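Local coordinates for uncharacterized protein AF_1796 (PDB 1VIM), which probably binds a phosphosugar through its SIS domain and may act as a sugar-phosphate isomerase of the PHI type, at the interface of chains A and B. Numbering follows the deposited sequence. Chains: chain A/B, Hypothetical protein AF1796.

Contact 1: the interface of chains A and B. Residues chain A 167-168, 171; chain B 17-18, 21, 164, 168.
A:Ile168 forms the apolar centre of this helix-helix contact, set among B:Leu18, B:Leu164, B:Ile168 and B:Val21, and hides 59 Å² against chain B. CG2, CG1 and CD1 each take a different partner. The gamma-methyl CG2 meets CD2 of B:Leu18 at 3.5 Å, the methylene CG1 lies 3.8 Å from CD2 of B:Leu164, and the terminal methyl CD1 faces CD1 of B:Ile168 at 4.0 Å. In both copies of Ile168, CG1 stands beside the backbone N (chi1 -73°) and chi2 of 162° extends the chain, bringing the two terminal methyls opposite one another, while the side chains themselves run at about a right angle. B:Val21 borders the same cluster more loosely, its CG1 turned toward CD1 of A:Ile168.

B:Leu164 carries the packing outward. One methyl, CD2, is common to A:Ile168, A:Asp171 and the bend of A:Met167, whose CG lies 3.7 Å away. A:Met167 swings CG away from its backbone N (chi1 -170°), then folds at chi2 and chi3, so that its methylene rather than its sulfur or end methyl makes this contact.

At the rim, A:Asp171 and B:Leu164 approach from opposite directions, and the carboxylate oxygen OD2 of A:Asp171 rests 3.2 Å from CD2 of B:Leu164, a carbon-oxygen contact and not a bond. B:Phe17 meets the aspartate at its beta-carbon: ring atom CZ is 3.5 Å from CB of A:Asp171. One face of the ring also lies beneath the backbone carbonyl carbon of A:Asp171, which is displaced toward the ring's rim. The aromatic group therefore packs on the helix backbone and the base of the acidic side chain, rather than on the carboxylate.

In the fold, chain A contributes consecutive turns of helix 160-181, while chain B brings the same helix and its N-terminal helix 12-31, making an all-helical part of the two-fold interface.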
loop_
_atom_site.group_PDB
_atom_site.type_symbol
_atom_site.label_atom_id
_atom_site.label_comp_id
_atom_site.label_asym_id
_atom_site.label_seq_id
_atom_site.Cartn_x
_atom_site.Cartn_y
_atom_site.Cartn_z
ATOM N N MET A 167 16.749 -9.564 -5.019
ATOM C CA MET A 167 16.978 -8.280 -4.379
ATOM C C MET A 167 18.440 -7.888 -4.496
ATOM O O MET A 167 18.767 -6.737 -4.857
ATOM C CB MET A 167 16.559 -8.324 -2.903
ATOM C CG MET A 167 16.552 -6.932 -2.248
ATOM S SD MET A 167 15.364 -5.663 -2.946
ATOM C CE MET A 167 16.344 -4.722 -4.247
ATOM N N ILE A 168 19.334 -8.826 -4.209
ATOM C CA ILE A 168 20.762 -8.528 -4.246
ATOM C C ILE A 168 21.194 -8.210 -5.682
ATOM O O ILE A 168 21.940 -7.248 -5.927
ATOM C CB ILE A 168 21.544 -9.734 -3.680
ATOM C CG1 ILE A 168 21.370 -9.787 -2.165
ATOM C CG2 ILE A 168 23.032 -9.618 -4.031
ATOM C CD1 ILE A 168 21.719 -11.135 -1.551
ATOM N N ASP A 171 20.042 -4.657 -6.598
ATOM C CA ASP A 171 20.925 -3.657 -5.991
ATOM C C ASP A 171 22.294 -3.636 -6.687
ATOM O O ASP A 171 22.892 -2.560 -6.860
ATOM C CB ASP A 171 21.135 -3.901 -4.505
ATOM C CG ASP A 171 19.964 -3.509 -3.678
ATOM O OD1 ASP A 171 19.254 -2.542 -4.012
ATOM O OD2 ASP A 171 19.715 -4.135 -2.630
ATOM N N PHE B 17 30.029 -5.138 -6.354
ATOM C CA PHE B 17 28.940 -5.073 -5.395
ATOM C C PHE B 17 28.658 -6.464 -4.840
ATOM O O PHE B 17 28.507 -6.633 -3.619
ATOM C CB PHE B 17 27.653 -4.491 -6.013
ATOM C CG PHE B 17 26.487 -4.434 -5.041
ATOM C CD1 PHE B 17 26.287 -3.337 -4.220
ATOM C CD2 PHE B 17 25.589 -5.491 -4.968
ATOM C CE1 PHE B 17 25.225 -3.291 -3.326
ATOM C CE2 PHE B 17 24.519 -5.461 -4.093
ATOM C CZ PHE B 17 24.324 -4.366 -3.260
ATOM N N LEU B 18 28.548 -7.465 -5.714
ATOM C CA LEU B 18 28.279 -8.815 -5.233
ATOM C C LEU B 18 29.388 -9.305 -4.298
ATOM O O LEU B 18 29.102 -9.967 -3.298
ATOM C CB LEU B 18 28.025 -9.801 -6.390
ATOM C CG LEU B 18 26.836 -9.485 -7.299
ATOM C CD1 LEU B 18 26.815 -10.467 -8.465
ATOM C CD2 LEU B 18 25.529 -9.514 -6.501
ATOM N N VAL B 21 28.812 -7.703 -0.918
ATOM C CA VAL B 21 27.688 -8.343 -0.224
ATOM C C VAL B 21 28.168 -9.680 0.364
ATOM O O VAL B 21 27.851 -10.010 1.503
ATOM C CB VAL B 21 26.433 -8.535 -1.144
ATOM C CG1 VAL B 21 25.375 -9.374 -0.440
ATOM C CG2 VAL B 21 25.834 -7.208 -1.541
ATOM N N LEU B 164 19.800 -4.920 2.900
ATOM C CA LEU B 164 20.017 -6.298 2.445
ATOM C C LEU B 164 20.363 -7.178 3.632
ATOM O O LEU B 164 19.893 -8.303 3.744
ATOM C CB LEU B 164 21.161 -6.358 1.437
ATOM C CG LEU B 164 20.915 -5.778 0.064
ATOM C CD1 LEU B 164 22.260 -5.775 -0.666
ATOM C CD2 LEU B 164 19.847 -6.607 -0.646
ATOM N N ILE B 168 18.209 -10.394 5.006
ATOM C CA ILE B 168 18.848 -11.714 5.122
ATOM C C ILE B 168 18.754 -12.231 6.566
ATOM O O ILE B 168 18.381 -13.407 6.808
ATOM C CB ILE B 168 20.299 -11.651 4.607
ATOM C CG1 ILE B 168 20.295 -11.540 3.082
ATOM C CG2 ILE B 168 21.089 -12.899 5.035
ATOM C CD1 ILE B 168 21.601 -11.040 2.493
#

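Contact 2: the interface of chains A and B. Residues chain A 153-155, 157-158; chain B 68, 175, 178, 185, 188.
B:Glu185, with 54 Å² buried, A:Pro157, with 44 Å², and A:Leu158, with 38 Å², form the heart of this contact, where the short 3-10 turn 157-159 of chain A meets the start of helix 185-189 of chain B. B:Glu185 reaches across with an extended chain, CG anti to the backbone N (chi1 -176°). Its carboxylate oxygen OE2 accepts a hydrogen bond from the backbone N of A:Leu158 at 2.8 Å. The bond is nearly straight, 167° at the hydrogen, and uses the lone pair turned away from OE1. The hydroxyl OG of A:Ser153 adds a weak bond to the same oxygen, and the serine CB packs against the carboxylate carbon. The carboxylate sits against both the end of helix 149-155 and the following turn, held mainly by the bond from A:Leu158 N.

A:Pro157 presents its ring carbon CG to two apolar groups of chain B. The sulfur SD of B:Met178 and the methyl CD2 of B:Leu188 each lie 3.6 Å from it; the methionine offers its sulfur, its end methyl CE turned aside by the bend at chi3 toward the carbonyl oxygen of A:Gln154, whereas the leucine crosses at a slant. A:Leu158 lays its methyl CD1 near NH1 of B:Arg68 and its CD2 near the aliphatic CG of B:Glu185, placing a hydrocarbon branch between two polar side chains.

Water completes the joint. Water 1 bridges the carbonyl oxygens of A:Gln154 and B:Ala175, while water 3 connects OE1 of A:Gln154 with the backbone N of B:Glu185. The second bridge ties the glutamine amide to the start of the helix bearing the central glutamate. At the opposite end, water 2 lies in the guanidinium plane of B:Arg68, 2.8 Å from NH2 along an almost straight N-H (174°), and also pairs with the backbone O of A:Leu158.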
loop_
_atom_site.group_PDB
_atom_site.type_symbol
_atom_site.label_atom_id
_atom_site.label_comp_id
_atom_site.label_asym_id
_atom_site.label_seq_id
_atom_site.Cartn_x
_atom_site.Cartn_y
_atom_site.Cartn_z
ATOM N N SER A 153 14.082 -25.842 0.778
ATOM C CA SER A 153 12.868 -25.179 1.209
ATOM C C SER A 153 12.648 -25.256 2.712
ATOM O O SER A 153 11.869 -24.467 3.288
ATOM C CB SER A 153 11.668 -25.792 0.501
ATOM O OG SER A 153 11.761 -25.531 -0.911
ATOM N N GLN A 154 13.325 -26.194 3.382
ATOM C CA GLN A 154 13.244 -26.251 4.842
ATOM C C GLN A 154 13.884 -25.016 5.515
ATOM O O GLN A 154 13.437 -24.572 6.559
ATOM C CB GLN A 154 13.890 -27.531 5.376
ATOM C CG GLN A 154 13.828 -27.706 6.893
ATOM C CD GLN A 154 12.410 -27.685 7.432
ATOM O OE1 GLN A 154 11.557 -28.450 6.968
ATOM N NE2 GLN A 154 12.152 -26.828 8.408
ATOM N N LEU A 155 14.933 -24.476 4.900
ATOM C CA LEU A 155 15.598 -23.260 5.382
ATOM C C LEU A 155 15.020 -22.021 4.723
ATOM O O LEU A 155 14.944 -20.986 5.369
ATOM C CB LEU A 155 17.097 -23.319 5.065
ATOM C CG LEU A 155 17.876 -24.383 5.823
ATOM C CD1 LEU A 155 19.262 -24.566 5.181
ATOM C CD2 LEU A 155 17.990 -24.057 7.301
ATOM N N PRO A 157 11.852 -21.271 2.662
ATOM C CA PRO A 157 10.569 -21.744 2.126
ATOM C C PRO A 157 9.977 -20.785 1.101
ATOM O O PRO A 157 10.292 -19.569 1.113
ATOM C CB PRO A 157 9.683 -21.793 3.380
ATOM C CG PRO A 157 10.215 -20.693 4.268
ATOM C CD PRO A 157 11.719 -20.832 4.066
ATOM N N LEU A 158 9.082 -21.300 0.265
ATOM C CA LEU A 158 8.215 -20.470 -0.562
ATOM C C LEU A 158 8.992 -19.499 -1.435
ATOM O O LEU A 158 8.553 -18.373 -1.646
ATOM C CB LEU A 158 7.198 -19.692 0.284
ATOM C CG LEU A 158 6.141 -20.549 1.004
ATOM C CD1 LEU A 158 5.195 -19.616 1.777
ATOM C CD2 LEU A 158 5.404 -21.601 0.108
ATOM N N ARG B 68 5.908 -13.442 6.334
ATOM C CA ARG B 68 6.466 -14.725 6.796
ATOM C C ARG B 68 6.018 -15.090 8.212
ATOM O O ARG B 68 5.718 -16.261 8.494
ATOM C CB ARG B 68 7.989 -14.723 6.702
ATOM C CG ARG B 68 8.589 -16.120 6.598
ATOM C CD ARG B 68 8.210 -16.923 5.329
ATOM N NE ARG B 68 8.980 -16.791 4.083
ATOM C CZ ARG B 68 8.440 -16.550 2.873
ATOM N NH1 ARG B 68 7.113 -16.379 2.720
ATOM N NH2 ARG B 68 9.188 -16.433 1.807
ATOM N N ALA B 175 14.024 -19.160 9.356
ATOM C CA ALA B 175 14.558 -20.526 9.300
ATOM C C ALA B 175 14.699 -21.107 10.703
ATOM O O ALA B 175 14.361 -22.279 10.939
ATOM C CB ALA B 175 15.905 -20.536 8.568
ATOM N N MET B 178 11.228 -21.845 12.189
ATOM C CA MET B 178 10.703 -23.076 11.593
ATOM C C MET B 178 11.286 -24.296 12.264
ATOM O O MET B 178 10.583 -25.267 12.569
ATOM C CB MET B 178 11.048 -23.123 10.121
ATOM C CG MET B 178 10.189 -22.211 9.297
ATOM S SD MET B 178 10.676 -22.182 7.559
ATOM C CE MET B 178 10.139 -23.786 6.975
ATOM N N GLU B 185 7.931 -26.547 4.901
ATOM C CA GLU B 185 7.365 -25.649 3.909
ATOM C C GLU B 185 5.856 -25.866 3.749
ATOM O O GLU B 185 5.112 -24.907 3.604
ATOM C CB GLU B 185 8.063 -25.778 2.565
ATOM C CG GLU B 185 7.550 -24.787 1.528
ATOM C CD GLU B 185 8.216 -24.965 0.194
ATOM O OE1 GLU B 185 8.135 -26.078 -0.369
ATOM O OE2 GLU B 185 8.840 -24.008 -0.304
ATOM N N LEU B 188 3.701 -23.764 5.998
ATOM C CA LEU B 188 3.590 -22.378 5.580
ATOM C C LEU B 188 2.722 -22.230 4.349
ATOM O O LEU B 188 1.916 -21.291 4.253
ATOM C CB LEU B 188 4.987 -21.818 5.302
ATOM C CG LEU B 188 5.805 -21.417 6.526
ATOM C CD1 LEU B 188 6.125 -22.592 7.521
ATOM C CD2 LEU B 188 7.093 -20.757 6.062
HETATM O O HOH W 1 14.356 -24.384 9.103
HETATM O O HOH W 2 8.096 -16.098 -0.760
HETATM O O HOH W 3 10.256 -27.940 4.183
#

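Contacts 1 and 2 lie about 21 Å apart, between the centres of their C-alpha atoms, on one two-fold interface. Helix 160-181 connects them: both chains use it in contact 1, chain B brings a later stretch of it to contact 2, and the chain A turn 157-159 leads straight into it. Contact 1 is chiefly side-chain packing between helices, whereas contact 2 combines apolar packing with backbone recognition and water bridges. Contact 1 adjoins its twin where the two Ile168 side chains meet, at the two-fold axis, while contact 2 recurs on either side. The assembly holds four copies, so this pairing may be one unit of a tetramer.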